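PDB 3EP1: PGRP-Hd - Peptidoglycan recognition protein homologue from Alvinella pompejana, which probably recognises bacterial peptidoglycan in innate immunity, as many members of the PGRP family with an amidase-like fold do. Local coordinates for residues I29-T34 and A149-T154. Sequence-based numbering, arbitrary orientation.
Sequences IFLWQT and ARLRTT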
loop_
_atom_site.group_PDB
_atom_site.type_symbol
_atom_site.label_atom_id
_atom_site.label_comp_id
_atom_site.label_asym_id
_atom_site.label_seq_id
_atom_site.Cartn_x
_atom_site.Cartn_y
_atom_site.Cartn_z
ATOM N N ILE A 29 10.995 11.423 1.774
ATOM C CA ILE A 29 9.910 11.677 2.715
ATOM C C ILE A 29 10.385 12.599 3.834
ATOM O O ILE A 29 11.330 12.276 4.552
ATOM C CB ILE A 29 9.399 10.364 3.363
ATOM C CG1 ILE A 29 8.754 9.454 2.313
ATOM C CG2 ILE A 29 8.393 10.686 4.449
ATOM C CD1 ILE A 29 9.709 8.832 1.325
ATOM N N PHE A 30 9.733 13.745 3.982
ATOM C CA PHE A 30 10.107 14.690 5.030
ATOM C C PHE A 30 9.203 14.546 6.242
ATOM O O PHE A 30 7.987 14.670 6.129
ATOM C CB PHE A 30 10.047 16.125 4.496
ATOM C CG PHE A 30 11.115 16.435 3.492
ATOM C CD1 PHE A 30 12.460 16.415 3.864
ATOM C CD2 PHE A 30 10.789 16.705 2.169
ATOM C CE1 PHE A 30 13.464 16.655 2.930
ATOM C CE2 PHE A 30 11.788 16.948 1.223
ATOM C CZ PHE A 30 13.126 16.922 1.606
ATOM N N LEU A 31 9.809 14.289 7.401
ATOM C CA LEU A 31 9.066 14.112 8.647
ATOM C C LEU A 31 8.999 15.360 9.516
ATOM O O LEU A 31 10.026 15.944 9.867
ATOM C CB LEU A 31 9.667 12.966 9.468
ATOM C CG LEU A 31 9.134 11.547 9.243
ATOM C CD1 LEU A 31 9.811 10.597 10.217
ATOM C CD2 LEU A 31 7.630 11.505 9.462
ATOM N N TRP A 32 7.781 15.759 9.859
ATOM C CA TRP A 32 7.546 16.931 10.699
ATOM C C TRP A 32 6.583 16.568 11.803
ATOM O O TRP A 32 5.633 15.837 11.573
ATOM C CB TRP A 32 6.913 18.067 9.902
ATOM C CG TRP A 32 7.794 18.690 8.901
ATOM C CD1 TRP A 32 8.082 18.225 7.653
ATOM C CD2 TRP A 32 8.498 19.927 9.047
ATOM N NE1 TRP A 32 8.919 19.100 7.007
ATOM C CE2 TRP A 32 9.192 20.153 7.839
ATOM C CE3 TRP A 32 8.607 20.868 10.084
ATOM C CZ2 TRP A 32 9.987 21.285 7.633
ATOM C CZ3 TRP A 32 9.396 21.994 9.880
ATOM C CH2 TRP A 32 10.075 22.192 8.660
ATOM N N GLN A 33 6.823 17.090 12.998
ATOM C CA GLN A 33 5.945 16.828 14.127
ATOM C C GLN A 33 5.019 18.035 14.249
ATOM O O GLN A 33 5.441 19.162 13.973
ATOM C CB GLN A 33 6.760 16.692 15.410
ATOM C CG GLN A 33 7.195 18.024 15.996
ATOM C CD GLN A 33 8.049 17.874 17.235
ATOM O OE1 GLN A 33 7.700 17.146 18.159
ATOM N NE2 GLN A 33 9.174 18.577 17.262
ATOM N N THR A 34 3.767 17.815 14.647
ATOM C CA THR A 34 2.852 18.939 14.805
ATOM C C THR A 34 3.212 19.730 16.065
ATOM O O THR A 34 2.777 20.868 16.252
ATOM C CB THR A 34 1.377 18.482 14.831
ATOM O OG1 THR A 34 1.164 17.533 15.880
ATOM C CG2 THR A 34 1.016 17.852 13.495
ATOM N N ALA A 149 13.761 5.766 -1.645
ATOM C CA ALA A 149 13.358 6.992 -0.949
ATOM C C ALA A 149 13.913 7.083 0.463
ATOM O O ALA A 149 13.783 6.150 1.250
ATOM C CB ALA A 149 11.826 7.091 -0.914
ATOM N N ARG A 150 14.534 8.211 0.788
ATOM C CA ARG A 150 15.096 8.398 2.119
ATOM C C ARG A 150 14.164 9.183 3.045
ATOM O O ARG A 150 13.586 10.200 2.655
ATOM C CB ARG A 150 16.443 9.126 2.035
ATOM C CG ARG A 150 17.518 8.365 1.284
ATOM C CD ARG A 150 18.823 9.148 1.217
ATOM N NE ARG A 150 19.463 9.318 2.522
ATOM C CZ ARG A 150 20.639 9.918 2.703
ATOM N NH1 ARG A 150 21.304 10.403 1.658
ATOM N NH2 ARG A 150 21.154 10.042 3.923
ATOM N N LEU A 151 14.026 8.698 4.273
ATOM C CA LEU A 151 13.203 9.359 5.272
ATOM C C LEU A 151 14.105 10.433 5.888
ATOM O O LEU A 151 15.028 10.122 6.656
ATOM C CB LEU A 151 12.770 8.350 6.329
ATOM C CG LEU A 151 11.737 8.795 7.361
ATOM C CD1 LEU A 151 10.456 9.181 6.666
ATOM C CD2 LEU A 151 11.480 7.671 8.344
ATOM N N ARG A 152 13.841 11.688 5.539
ATOM C CA ARG A 152 14.634 12.815 6.010
ATOM C C ARG A 152 13.986 13.651 7.118
ATOM O O ARG A 152 12.793 13.926 7.076
ATOM C CB ARG A 152 14.942 13.752 4.840
ATOM C CG ARG A 152 15.698 13.143 3.676
ATOM C CD ARG A 152 15.932 14.229 2.616
ATOM N NE ARG A 152 16.872 13.843 1.569
ATOM C CZ ARG A 152 18.104 13.398 1.801
ATOM N NH1 ARG A 152 18.544 13.277 3.046
ATOM N NH2 ARG A 152 18.901 13.087 0.787
ATOM N N THR A 153 14.796 14.069 8.089
ATOM C CA THR A 153 14.338 14.919 9.187
ATOM C C THR A 153 15.495 15.408 10.069
ATOM O O THR A 153 16.650 15.053 9.851
ATOM C CB THR A 153 13.302 14.197 10.085
ATOM O OG1 THR A 153 12.632 15.164 10.908
ATOM C CG2 THR A 153 13.980 13.169 10.982
ATOM N N THR A 154 15.162 16.238 11.054
ATOM C CA THR A 154 16.122 16.791 12.010
ATOM C C THR A 154 15.376 16.953 13.335
ATOM O O THR A 154 14.149 16.853 13.374
ATOM C CB THR A 154 16.652 18.185 11.576
ATOM O OG1 THR A 154 15.572 19.119 11.530
ATOM C CG2 THR A 154 17.305 18.119 10.213
#
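Ile29 and Arg152 meet through their backbones, with Arg152 N donating to Ile29 O at 2.8 Å. Ile29 N donates a hydrogen bond to Arg150 O, and Leu31 N donates one to Arg152 O. Strands 29-33 and 149-152 thus pair in parallel. Beyond the last backbone bond, Thr153 OG1 donates to Leu31 O at 2.9 Å, tilted 29° from the carbonyl plane. This hydroxyl stands anti to its own backbone N (chi1 -165°), and it also hydrogen-bonds Ser158 OG.

On one face of the sheet, Arg152 CD packs obliquely against the Phe30 ring, 3.5 Å from CE1. The two side chains run side by side, ring and guanidinium planes 26° apart. Arg152 NE forms a salt bridge with Glu28.

On the other face, Leu151 CD1 presses tightly on Ile29 CG2, at 3.4 Å, and reaches Leu31 CG at 3.7 Å. Ile29 CD1 touches Ala149 CB. Leu166 of helix 160-167 packs on both Leu31 and Leu151.

The contact joins 149-152, an outermost strand of the chain's mixed sheet, to 26-33, consistent with an amidase-like PGRP domain. The chemistry differs by face: an arginine lies beside an aromatic ring on one, and aliphatic groups pack against helix 160-167 on the other.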